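Truncated hemoglobin from geobacillus stearothermophilus (PDB 2BKM) binds haem and, at its iron, molecular oxygen, and as a truncated globin probably serves in oxygen binding, storage or transport. Local coordinates at residues 5-10 against 51-56; 17-22 against 94-99; 79-84 against 121-126. One frame throughout, in Å; residues are numbered along the deposited sequence.

Contact 1: 5-10 against 51-56; sequences TLYEAI and FLTQYL. With HEM (protoporphyrin IX containing Fe), chain D.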
loop_
_atom_site.group_PDB
_atom_site.type_symbol
_atom_site.label_atom_id
_atom_site.label_comp_id
_atom_site.label_asym_id
_atom_site.label_seq_id
_atom_site.Cartn_x
_atom_site.Cartn_y
_atom_site.Cartn_z
ATOM N N THR A 5 -12.609 -10.587 8.857
ATOM C CA THR A 5 -11.660 -9.504 8.670
ATOM C C THR A 5 -11.571 -9.218 7.203
ATOM O O THR A 5 -11.872 -10.054 6.348
ATOM C CB THR A 5 -10.244 -9.847 9.153
ATOM O OG1 THR A 5 -9.756 -10.968 8.416
ATOM C CG2 THR A 5 -10.207 -10.153 10.676
ATOM N N LEU A 6 -11.121 -8.013 6.914
ATOM C CA LEU A 6 -10.972 -7.626 5.550
ATOM C C LEU A 6 -9.881 -8.471 4.884
ATOM O O LEU A 6 -9.937 -8.807 3.714
ATOM C CB LEU A 6 -10.673 -6.143 5.562
ATOM C CG LEU A 6 -10.729 -5.493 4.205
ATOM C CD1 LEU A 6 -12.051 -5.815 3.460
ATOM C CD2 LEU A 6 -10.622 -4.014 4.433
ATOM N N TYR A 7 -8.881 -8.841 5.680
ATOM C CA TYR A 7 -7.851 -9.750 5.235
ATOM C C TYR A 7 -8.463 -11.030 4.656
ATOM O O TYR A 7 -8.177 -11.408 3.527
ATOM C CB TYR A 7 -6.958 -10.085 6.430
ATOM C CG TYR A 7 -5.815 -11.001 6.135
ATOM C CD1 TYR A 7 -5.752 -12.262 6.747
ATOM C CD2 TYR A 7 -4.735 -10.586 5.353
ATOM C CE1 TYR A 7 -4.679 -13.096 6.531
ATOM C CE2 TYR A 7 -3.654 -11.436 5.127
ATOM C CZ TYR A 7 -3.636 -12.682 5.729
ATOM O OH TYR A 7 -2.543 -13.511 5.544
ATOM N N GLU A 8 -9.331 -11.688 5.441
ATOM C CA GLU A 8 -10.006 -12.882 4.934
ATOM C C GLU A 8 -10.898 -12.553 3.745
ATOM O O GLU A 8 -10.963 -13.302 2.760
ATOM C CB GLU A 8 -10.871 -13.465 6.054
ATOM C CG GLU A 8 -10.090 -14.033 7.214
ATOM C CD GLU A 8 -10.663 -13.658 8.604
ATOM O OE1 GLU A 8 -11.910 -13.573 8.783
ATOM O OE2 GLU A 8 -9.842 -13.439 9.533
ATOM N N ALA A 9 -11.636 -11.450 3.846
ATOM C CA ALA A 9 -12.596 -11.077 2.823
ATOM C C ALA A 9 -11.959 -10.983 1.467
ATOM O O ALA A 9 -12.604 -11.279 0.465
ATOM C CB ALA A 9 -13.286 -9.747 3.207
ATOM N N ILE A 10 -10.712 -10.516 1.395
ATOM C CA ILE A 10 -10.097 -10.347 0.103
ATOM C C ILE A 10 -9.307 -11.556 -0.348
ATOM O O ILE A 10 -8.775 -11.572 -1.453
ATOM C CB ILE A 10 -9.177 -9.092 0.015
ATOM C CG1 ILE A 10 -7.931 -9.289 0.887
ATOM C CG2 ILE A 10 -9.937 -7.832 0.372
ATOM C CD1 ILE A 10 -6.827 -8.233 0.583
ATOM N N PHE A 51 3.012 -5.440 6.443
ATOM C CA PHE A 51 2.162 -4.373 6.884
ATOM C C PHE A 51 0.707 -4.569 6.462
ATOM O O PHE A 51 -0.180 -4.423 7.268
ATOM C CB PHE A 51 2.657 -3.015 6.388
ATOM C CG PHE A 51 1.764 -1.925 6.820
ATOM C CD1 PHE A 51 1.791 -1.515 8.140
ATOM C CD2 PHE A 51 0.791 -1.383 5.949
ATOM C CE1 PHE A 51 0.871 -0.533 8.601
ATOM C CE2 PHE A 51 -0.107 -0.427 6.375
ATOM C CZ PHE A 51 -0.098 0.010 7.701
ATOM N N LEU A 52 0.503 -4.881 5.189
ATOM C CA LEU A 52 -0.857 -4.970 4.697
ATOM C C LEU A 52 -1.577 -6.142 5.366
ATOM O O LEU A 52 -2.754 -6.046 5.681
ATOM C CB LEU A 52 -0.869 -5.139 3.186
ATOM C CG LEU A 52 -0.453 -3.874 2.410
ATOM C CD1 LEU A 52 -0.421 -4.215 0.959
ATOM C CD2 LEU A 52 -1.417 -2.728 2.708
ATOM N N THR A 53 -0.830 -7.204 5.670
ATOM C CA THR A 53 -1.416 -8.328 6.398
ATOM C C THR A 53 -1.995 -7.844 7.723
ATOM O O THR A 53 -3.147 -8.087 8.046
ATOM C CB THR A 53 -0.318 -9.404 6.615
ATOM O OG1 THR A 53 0.043 -9.932 5.332
ATOM C CG2 THR A 53 -0.862 -10.506 7.540
ATOM N N GLN A 54 -1.184 -7.118 8.472
ATOM C CA GLN A 54 -1.608 -6.603 9.751
ATOM C C GLN A 54 -2.699 -5.556 9.609
ATOM O O GLN A 54 -3.659 -5.561 10.341
ATOM C CB GLN A 54 -0.340 -6.075 10.423
ATOM C CG GLN A 54 -0.469 -5.304 11.681
ATOM C CD GLN A 54 0.905 -4.979 12.204
ATOM O OE1 GLN A 54 1.838 -5.769 12.070
ATOM N NE2 GLN A 54 1.042 -3.807 12.801
ATOM N N TYR A 55 -2.531 -4.669 8.638
ATOM C CA TYR A 55 -3.467 -3.604 8.397
ATOM C C TYR A 55 -4.846 -4.128 8.099
ATOM O O TYR A 55 -5.832 -3.499 8.467
ATOM C CB TYR A 55 -2.957 -2.911 7.166
ATOM C CG TYR A 55 -3.661 -1.699 6.631
ATOM C CD1 TYR A 55 -4.452 -1.788 5.483
ATOM C CD2 TYR A 55 -3.464 -0.464 7.209
ATOM C CE1 TYR A 55 -4.979 -0.685 4.904
ATOM C CE2 TYR A 55 -3.995 0.683 6.623
ATOM C CZ TYR A 55 -4.755 0.548 5.472
ATOM O OH TYR A 55 -5.271 1.671 4.896
ATOM N N LEU A 56 -4.905 -5.287 7.443
ATOM C CA LEU A 56 -6.189 -5.862 7.053
ATOM C C LEU A 56 -6.818 -6.700 8.134
ATOM O O LEU A 56 -7.879 -7.285 7.908
ATOM C CB LEU A 56 -5.995 -6.684 5.796
ATOM C CG LEU A 56 -5.758 -5.978 4.450
ATOM C CD1 LEU A 56 -5.060 -6.917 3.548
ATOM C CD2 LEU A 56 -7.084 -5.683 3.847
HETATM C CHA HEM D . 7.819 2.882 3.112
HETATM C CHB HEM D . 6.565 6.064 -0.276
HETATM C CHC HEM D . 1.940 5.512 1.067
HETATM C CHD HEM D . 3.167 1.655 3.648
HETATM C C1A HEM D . 7.833 3.755 2.061
HETATM C C2A HEM D . 9.048 4.187 1.404
HETATM C C3A HEM D . 8.698 5.066 0.468
HETATM C C4A HEM D . 7.267 5.217 0.514
HETATM C CMA HEM D . 9.650 5.788 -0.505
HETATM C CAA HEM D . 10.466 3.681 1.724
HETATM C CBA HEM D . 10.601 2.246 1.250
HETATM C CGA HEM D . 11.812 1.533 1.818
HETATM O O1A HEM D . 12.684 2.158 2.508
HETATM O O2A HEM D . 11.913 0.295 1.617
HETATM C C1B HEM D . 5.213 6.215 -0.161
HETATM C C2B HEM D . 4.421 7.189 -0.884
HETATM C C3B HEM D . 3.162 7.049 -0.484
HETATM C C4B HEM D . 3.066 5.985 0.486
HETATM C CMB HEM D . 4.942 8.179 -1.947
HETATM C CAB HEM D . 1.987 7.867 -0.997
HETATM C CBB HEM D . 0.932 8.173 -0.231
HETATM C C1C HEM D . 1.850 4.359 1.817
HETATM C C2C HEM D . 0.628 3.685 2.186
HETATM C C3C HEM D . 1.017 2.625 2.907
HETATM C C4C HEM D . 2.455 2.605 2.987
HETATM C CMC HEM D . -0.823 4.115 1.818
HETATM C CAC HEM D . 0.163 1.509 3.530
HETATM C CBC HEM D . -1.161 1.494 3.586
HETATM C C1D HEM D . 4.521 1.665 3.765
HETATM C C2D HEM D . 5.253 0.752 4.607
HETATM C C3D HEM D . 6.677 1.146 4.448
HETATM C C4D HEM D . 6.678 2.282 3.559
HETATM C CMD HEM D . 4.677 -0.399 5.444
HETATM C CAD HEM D . 7.871 0.495 5.118
HETATM C CBD HEM D . 8.252 1.302 6.366
HETATM C CGD HEM D . 9.529 0.691 6.894
HETATM O O1D HEM D . 10.648 0.990 6.358
HETATM O O2D HEM D . 9.394 -0.158 7.815
HETATM N NA HEM D . 6.767 4.415 1.488
HETATM N NB HEM D . 4.346 5.518 0.656
HETATM N NC HEM D . 2.937 3.668 2.295
HETATM N ND HEM D . 5.398 2.545 3.160
HETATM FE FE HEM D . 4.862 4.046 1.918
HETATM O O HOH W 1 -10.696 -6.054 9.101
HETATM O O HOH W 2 -0.324 -12.373 4.653
#
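Leu56 packs its CB against CB of Tyr7, 3.6 Å away, the two side chains crossing at about a right angle, and spreads its branches over the start of the chain. Its CD1 sits at the edge of the Tyr7 ring, near the ring plane, and meets Ile10 CD1 tip to tip at 3.7 Å; its CD2 lies against Leu6 CG at 3.7 Å. Chi1 of Tyr7 (-179°) sets CG anti to the backbone N; the side chain runs alongside that of Thr53, and Tyr7 CE2 comes 3.8 Å from Thr53 CG2. Tyr7 N donates to Leu56 O (2.9 Å), a carbonyl just past the end of helix 42-55; a water that accepts from Leu6 N donates to the same oxygen. A second water joins Tyr7 OH to Thr53 OG1, which is also bonded to Lys49 O. Val16 and Phe109 cover Leu56 further. Five residues before Leu56, Phe51 CB lies 3.4 Å from the haem methyl CMD. An apolar centre edged by two water bridges thus fixes the short N-terminal helix to the end of a haem-contacting helix, and Leu56 O, past the last turn, is satisfied from across the contact.

Contact 2: 17-22 against 94-99; sequences AKLVEA and AAMDEI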
loop_
_atom_site.group_PDB
_atom_site.type_symbol
_atom_site.label_atom_id
_atom_site.label_comp_id
_atom_site.label_asym_id
_atom_site.label_seq_id
_atom_site.Cartn_x
_atom_site.Cartn_y
_atom_site.Cartn_z
ATOM N N ALA A 17 0.030 -11.356 -1.213
ATOM C CA ALA A 17 1.279 -11.625 -1.913
ATOM C C ALA A 17 1.222 -11.191 -3.368
ATOM O O ALA A 17 2.162 -10.569 -3.869
ATOM C CB ALA A 17 1.583 -13.115 -1.853
ATOM N N LYS A 18 0.150 -11.580 -4.056
ATOM C CA LYS A 18 0.029 -11.267 -5.440
ATOM C C LYS A 18 -0.043 -9.763 -5.628
ATOM O O LYS A 18 0.548 -9.216 -6.518
ATOM C CB LYS A 18 -1.262 -11.879 -5.987
ATOM C CG LYS A 18 -1.150 -13.327 -6.327
ATOM C CD LYS A 18 -2.516 -13.812 -6.723
ATOM C CE LYS A 18 -2.430 -15.076 -7.538
ATOM N NZ LYS A 18 -3.766 -15.317 -8.125
ATOM N N LEU A 19 -0.813 -9.130 -4.752
ATOM C CA LEU A 19 -1.032 -7.693 -4.840
ATOM C C LEU A 19 0.272 -6.925 -4.689
ATOM O O LEU A 19 0.566 -6.015 -5.472
ATOM C CB LEU A 19 -2.026 -7.248 -3.762
ATOM C CG LEU A 19 -2.347 -5.747 -3.831
ATOM C CD1 LEU A 19 -2.961 -5.378 -5.175
ATOM C CD2 LEU A 19 -3.308 -5.444 -2.687
ATOM N N VAL A 20 1.055 -7.290 -3.676
ATOM C CA VAL A 20 2.314 -6.605 -3.435
ATOM C C VAL A 20 3.269 -6.768 -4.598
ATOM O O VAL A 20 3.875 -5.818 -5.007
ATOM C CB VAL A 20 2.931 -7.122 -2.116
ATOM C CG1 VAL A 20 4.401 -6.755 -2.013
ATOM C CG2 VAL A 20 2.125 -6.589 -0.970
ATOM N N GLU A 21 3.370 -7.988 -5.113
ATOM C CA GLU A 21 4.220 -8.233 -6.273
ATOM C C GLU A 21 3.808 -7.319 -7.435
ATOM O O GLU A 21 4.640 -6.649 -8.038
ATOM C CB GLU A 21 4.094 -9.700 -6.674
ATOM C CG GLU A 21 5.043 -10.067 -7.805
ATOM C CD GLU A 21 4.638 -11.336 -8.571
ATOM O OE1 GLU A 21 3.586 -11.970 -8.270
ATOM O OE2 GLU A 21 5.393 -11.685 -9.513
ATOM N N ALA A 22 2.504 -7.265 -7.718
ATOM C CA ALA A 22 2.057 -6.455 -8.822
ATOM C C ALA A 22 2.271 -4.966 -8.565
ATOM O O ALA A 22 2.655 -4.206 -9.453
ATOM C CB ALA A 22 0.588 -6.772 -9.088
ATOM N N ALA A 94 -4.114 -0.184 -10.220
ATOM C CA ALA A 94 -3.678 -0.959 -11.377
ATOM C C ALA A 94 -3.254 -2.366 -10.938
ATOM O O ALA A 94 -3.511 -3.330 -11.640
ATOM C CB ALA A 94 -2.505 -0.244 -12.084
ATOM N N ALA A 95 -2.605 -2.473 -9.783
ATOM C CA ALA A 95 -2.170 -3.772 -9.283
ATOM C C ALA A 95 -3.378 -4.611 -8.886
ATOM O O ALA A 95 -3.385 -5.815 -9.143
ATOM C CB ALA A 95 -1.227 -3.584 -8.102
ATOM N N MET A 96 -4.371 -4.003 -8.221
ATOM C CA MET A 96 -5.589 -4.726 -7.870
ATOM C C MET A 96 -6.250 -5.224 -9.125
ATOM O O MET A 96 -6.650 -6.386 -9.173
ATOM C CB MET A 96 -6.547 -3.859 -7.058
ATOM C CG MET A 96 -6.029 -3.571 -5.680
ATOM S SD MET A 96 -7.011 -2.327 -4.851
ATOM C CE MET A 96 -6.460 -2.542 -3.169
ATOM N N ASP A 97 -6.341 -4.362 -10.134
ATOM C CA ASP A 97 -6.970 -4.803 -11.398
ATOM C C ASP A 97 -6.158 -5.959 -11.997
ATOM O O ASP A 97 -6.746 -6.973 -12.469
ATOM C CB ASP A 97 -7.014 -3.692 -12.412
ATOM C CG ASP A 97 -7.927 -2.567 -12.042
ATOM O OD1 ASP A 97 -8.779 -2.702 -11.144
ATOM O OD2 ASP A 97 -7.783 -1.489 -12.676
ATOM N N GLU A 98 -4.840 -5.850 -11.954
ATOM C CA GLU A 98 -3.976 -6.815 -12.658
ATOM C C GLU A 98 -4.135 -8.178 -12.034
ATOM O O GLU A 98 -4.110 -9.169 -12.749
ATOM C CB GLU A 98 -2.537 -6.369 -12.542
ATOM C CG GLU A 98 -1.537 -7.320 -13.163
ATOM C CD GLU A 98 -0.129 -6.739 -13.158
ATOM O OE1 GLU A 98 0.807 -7.522 -13.337
ATOM O OE2 GLU A 98 0.027 -5.507 -12.980
ATOM N N ILE A 99 -4.283 -8.254 -10.718
ATOM C CA ILE A 99 -4.352 -9.563 -10.058
ATOM C C ILE A 99 -5.776 -10.070 -10.061
ATOM O O ILE A 99 -6.071 -11.138 -9.499
ATOM C CB ILE A 99 -3.774 -9.559 -8.643
ATOM C CG1 ILE A 99 -4.634 -8.691 -7.672
ATOM C CG2 ILE A 99 -2.306 -9.103 -8.695
ATOM C CD1 ILE A 99 -4.356 -9.054 -6.203
HETATM O O HOH W 3 -4.318 -13.279 -9.783
HETATM O O HOH W 4 2.540 -5.073 -12.117
#
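Apolar contacts carry most of this crossing between helices 12-29 and 82-98, and Ile99 and Ala22 are central to them. Ile99 has CG1 between its backbone N and carbonyl carbon (chi1 67°), which puts CG2 anti to the carbonyl carbon, beside the N. CG2 rests 3.7 Å from Ala22 CB and also touches Lys18 O, while CD1 reaches Leu19 CB at 3.8 Å. Ala22 CB meets Ala95 CB at 3.8 Å, and these small side chains let the backbones approach to 5.0 Å between Ala22 CA and Ala95 CA. Leu19 extends CD1 past Ala95 to Met96 CG, 3.6 Å away, the two side chains crossing obliquely; Phe109 of helix 104-120 packs on both.

Polar contacts lie at the border and run through water. One water accepts from Lys18 NZ, at the tip of an extended chain, and donates to Ile99 O. Another donates to Ala22 O and to Glu98 OE2 (2.7 Å). The Glu98 carboxylate also forms salt bridges with Arg25 and Arg26, which tie it to the next turn of helix 12-29 and probably favour its charged form.

The segment axes approach to 8.5 Å with 127° between their N-to-C directions, a crossing nearer antiparallel than parallel within the all-helical truncated globin fold, where helices 12-29 and 82-98 correspond to the B and G helices of the family.

Contact 3: 79-84 against 121-126; sequences EITPKR and VNTPDH. With HEM (protoporphyrin IX containing Fe), chain D.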
loop_
_atom_site.group_PDB
_atom_site.type_symbol
_atom_site.label_atom_id
_atom_site.label_comp_id
_atom_site.label_asym_id
_atom_site.label_seq_id
_atom_site.Cartn_x
_atom_site.Cartn_y
_atom_site.Cartn_z
ATOM N N GLU A 79 9.247 13.347 0.529
ATOM C CA GLU A 79 8.280 14.358 0.116
ATOM C C GLU A 79 7.084 13.652 -0.518
ATOM O O GLU A 79 7.183 13.115 -1.645
ATOM C CB GLU A 79 8.907 15.294 -0.917
ATOM C CG GLU A 79 7.930 16.309 -1.468
ATOM C CD GLU A 79 8.571 17.300 -2.400
ATOM O OE1 GLU A 79 9.081 18.318 -1.889
ATOM O OE2 GLU A 79 8.547 17.036 -3.617
ATOM N N ILE A 80 5.987 13.628 0.207
ATOM C CA ILE A 80 4.754 12.996 -0.280
ATOM C C ILE A 80 3.763 14.109 -0.553
ATOM O O ILE A 80 3.085 14.634 0.310
ATOM C CB ILE A 80 4.223 12.014 0.724
ATOM C CG1 ILE A 80 5.318 10.979 1.048
ATOM C CG2 ILE A 80 2.971 11.306 0.143
ATOM C CD1 ILE A 80 4.874 9.867 1.925
ATOM N N THR A 81 3.715 14.485 -1.805
ATOM C CA THR A 81 2.745 15.452 -2.281
ATOM C C THR A 81 1.431 14.727 -2.624
ATOM O O THR A 81 1.428 13.510 -2.746
ATOM C CB THR A 81 3.246 16.053 -3.564
ATOM O OG1 THR A 81 3.534 14.978 -4.450
ATOM C CG2 THR A 81 4.550 16.915 -3.290
ATOM N N PRO A 82 0.334 15.477 -2.752
ATOM C CA PRO A 82 -0.886 14.845 -3.253
ATOM C C PRO A 82 -0.642 14.118 -4.585
ATOM O O PRO A 82 -1.134 12.992 -4.756
ATOM C CB PRO A 82 -1.827 16.012 -3.412
ATOM C CG PRO A 82 -1.359 16.944 -2.276
ATOM C CD PRO A 82 0.107 16.877 -2.374
ATOM N N LYS A 83 0.153 14.685 -5.491
ATOM C CA LYS A 83 0.421 14.015 -6.749
ATOM C C LYS A 83 1.056 12.668 -6.502
ATOM O O LYS A 83 0.733 11.691 -7.182
ATOM C CB LYS A 83 1.280 14.899 -7.660
ATOM C CG LYS A 83 1.554 14.299 -9.025
ATOM C CD LYS A 83 2.366 15.251 -9.904
ATOM C CE LYS A 83 2.736 14.531 -11.173
ATOM N NZ LYS A 83 1.527 14.430 -12.025
ATOM N N ARG A 84 1.997 12.589 -5.556
ATOM C CA ARG A 84 2.640 11.328 -5.296
ATOM C C ARG A 84 1.664 10.349 -4.660
ATOM O O ARG A 84 1.744 9.156 -4.934
ATOM C CB ARG A 84 3.916 11.502 -4.460
ATOM C CG ARG A 84 5.054 11.988 -5.348
ATOM C CD ARG A 84 6.348 12.048 -4.557
ATOM N NE ARG A 84 7.457 12.168 -5.500
ATOM C CZ ARG A 84 8.635 12.687 -5.180
ATOM N NH1 ARG A 84 9.581 12.721 -6.093
ATOM N NH2 ARG A 84 8.868 13.122 -3.935
ATOM N N VAL A 121 0.370 12.157 3.128
ATOM C CA VAL A 121 0.721 13.381 2.396
ATOM C C VAL A 121 1.299 14.398 3.361
ATOM O O VAL A 121 0.763 14.602 4.422
ATOM C CB VAL A 121 -0.531 13.953 1.706
ATOM C CG1 VAL A 121 -0.319 15.391 1.178
ATOM C CG2 VAL A 121 -0.890 13.047 0.568
ATOM N N ASN A 122 2.406 15.031 2.970
ATOM C CA ASN A 122 3.120 15.865 3.936
ATOM C C ASN A 122 3.718 17.080 3.299
ATOM O O ASN A 122 4.441 17.792 3.976
ATOM C CB ASN A 122 4.163 15.013 4.665
ATOM C CG ASN A 122 5.206 14.430 3.710
ATOM O OD1 ASN A 122 5.486 15.010 2.657
ATOM N ND2 ASN A 122 5.816 13.298 4.055
ATOM N N THR A 123 3.387 17.352 2.059
ATOM C CA THR A 123 3.972 18.492 1.387
ATOM C C THR A 123 2.963 18.968 0.354
ATOM O O THR A 123 2.346 18.147 -0.328
ATOM C CB THR A 123 5.209 18.035 0.623
ATOM O OG1 THR A 123 6.154 17.385 1.499
ATOM C CG2 THR A 123 5.917 19.232 -0.049
ATOM N N PRO A 124 2.818 20.286 0.180
ATOM C CA PRO A 124 1.951 20.791 -0.879
ATOM C C PRO A 124 2.436 20.388 -2.262
ATOM O O PRO A 124 3.615 20.207 -2.513
ATOM C CB PRO A 124 2.016 22.326 -0.717
ATOM C CG PRO A 124 2.440 22.527 0.758
ATOM C CD PRO A 124 3.390 21.386 0.994
ATOM N N ASP A 125 1.504 20.260 -3.197
ATOM C CA ASP A 125 1.897 19.962 -4.573
ATOM C C ASP A 125 2.771 21.029 -5.194
ATOM O O ASP A 125 2.643 22.221 -4.851
ATOM C CB ASP A 125 0.651 19.809 -5.471
ATOM C CG ASP A 125 0.170 18.368 -5.600
ATOM O OD1 ASP A 125 -1.054 18.203 -5.827
ATOM O OD2 ASP A 125 1.004 17.460 -5.541
ATOM N N HIS A 126 3.568 20.602 -6.171
ATOM C CA HIS A 126 4.352 21.501 -7.017
ATOM C C HIS A 126 3.532 21.992 -8.181
ATOM O O HIS A 126 3.141 21.223 -9.042
ATOM C CB HIS A 126 5.555 20.751 -7.524
ATOM C CG HIS A 126 6.441 20.321 -6.414
ATOM N ND1 HIS A 126 6.833 19.015 -6.207
ATOM C CD2 HIS A 126 6.994 21.043 -5.411
ATOM C CE1 HIS A 126 7.602 18.956 -5.132
ATOM N NE2 HIS A 126 7.709 20.170 -4.628
HETATM C CHA HEM D . 7.819 2.882 3.112
HETATM C CHB HEM D . 6.565 6.064 -0.276
HETATM C CHC HEM D . 1.940 5.512 1.067
HETATM C CHD HEM D . 3.167 1.655 3.648
HETATM C C1A HEM D . 7.833 3.755 2.061
HETATM C C2A HEM D . 9.048 4.187 1.404
HETATM C C3A HEM D . 8.698 5.066 0.468
HETATM C C4A HEM D . 7.267 5.217 0.514
HETATM C CMA HEM D . 9.650 5.788 -0.505
HETATM C CAA HEM D . 10.466 3.681 1.724
HETATM C CBA HEM D . 10.601 2.246 1.250
HETATM C CGA HEM D . 11.812 1.533 1.818
HETATM O O1A HEM D . 12.684 2.158 2.508
HETATM O O2A HEM D . 11.913 0.295 1.617
HETATM C C1B HEM D . 5.213 6.215 -0.161
HETATM C C2B HEM D . 4.421 7.189 -0.884
HETATM C C3B HEM D . 3.162 7.049 -0.484
HETATM C C4B HEM D . 3.066 5.985 0.486
HETATM C CMB HEM D . 4.942 8.179 -1.947
HETATM C CAB HEM D . 1.987 7.867 -0.997
HETATM C CBB HEM D . 0.932 8.173 -0.231
HETATM C C1C HEM D . 1.850 4.359 1.817
HETATM C C2C HEM D . 0.628 3.685 2.186
HETATM C C3C HEM D . 1.017 2.625 2.907
HETATM C C4C HEM D . 2.455 2.605 2.987
HETATM C CMC HEM D . -0.823 4.115 1.818
HETATM C CAC HEM D . 0.163 1.509 3.530
HETATM C CBC HEM D . -1.161 1.494 3.586
HETATM C C1D HEM D . 4.521 1.665 3.765
HETATM C C2D HEM D . 5.253 0.752 4.607
HETATM C C3D HEM D . 6.677 1.146 4.448
HETATM C C4D HEM D . 6.678 2.282 3.559
HETATM C CMD HEM D . 4.677 -0.399 5.444
HETATM C CAD HEM D . 7.871 0.495 5.118
HETATM C CBD HEM D . 8.252 1.302 6.366
HETATM C CGD HEM D . 9.529 0.691 6.894
HETATM O O1D HEM D . 10.648 0.990 6.358
HETATM O O2D HEM D . 9.394 -0.158 7.815
HETATM N NA HEM D . 6.767 4.415 1.488
HETATM N NB HEM D . 4.346 5.518 0.656
HETATM N NC HEM D . 2.937 3.668 2.295
HETATM N ND HEM D . 5.398 2.545 3.160
HETATM FE FE HEM D . 4.862 4.046 1.918
#
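On the haem-facing side of this contact Ile80 belongs to the haem pocket: its CG2 lies 3.8 Å from vinyl carbon CAB, and its CD1 approaches the adjoining pyrrole carbons. Behind it, the backbone of Ile80 is paired with Asn122. Asn122 N donates to Ile80 O (2.8 Å), nearly straight at 170° and in the carbonyl plane, while Ile80 N donates to Asn122 OD1 (2.9 Å), tilted from the amide plane. Thr123 OG1 reaches that amide oxygen from the opposite face at 2.7 Å, and Asn122 ND2 is bonded to Phe78 O, so both ends of the amide are held and its rotation is fixed. The Asn122 side chain crosses that of Ile80 at about a right angle.

The next residues open helix 82-98. Thr81 is its N-cap, OG1 accepting from Arg84 N. A first-turn amide, Lys83 N, is taken by Asp125 OD2 through its syn lone pair at 2.9 Å, an acidic group from the C-terminal tail that would interact favourably with the helix dipole. The Asp125 and Pro82 side chains pass each other in opposite directions, Asp125 OD1 3.4 Å from Pro82 CB. Thr123 O accepts a CA-H contact from Thr81, and Val121 CG1 packs on Pro82 CD at 3.9 Å. The extended Arg84 side chain gives NH2 to Glu79 O, a bond in both the guanidinium and carbonyl planes and on a carbonyl lone pair; its NE donates to Asp32 O.

How the contacts relate
Contacts 1 and 2 are neighbours, with centres 14 Å apart, and they touch where Leu52 CD1 meets Val20 CG2 at 4.0 Å. Their segments alternate along the chain, so helix 12-29 lies between the pair joined in contact 1 and also packs on helix 82-98 in contact 2. Contact 3 lies across the chain's centre from both, its centre 27 Å from that of contact 1 and 24 Å from that of contact 2. Helix 82-98 links contacts 2 and 3, its last turn in contact 2 and its first in contact 3. The haem links contacts 1 and 3, touched by Phe51 and Ile80 respectively; in contact 2 the side chain of Met96 is about 9 Å from the bound haem.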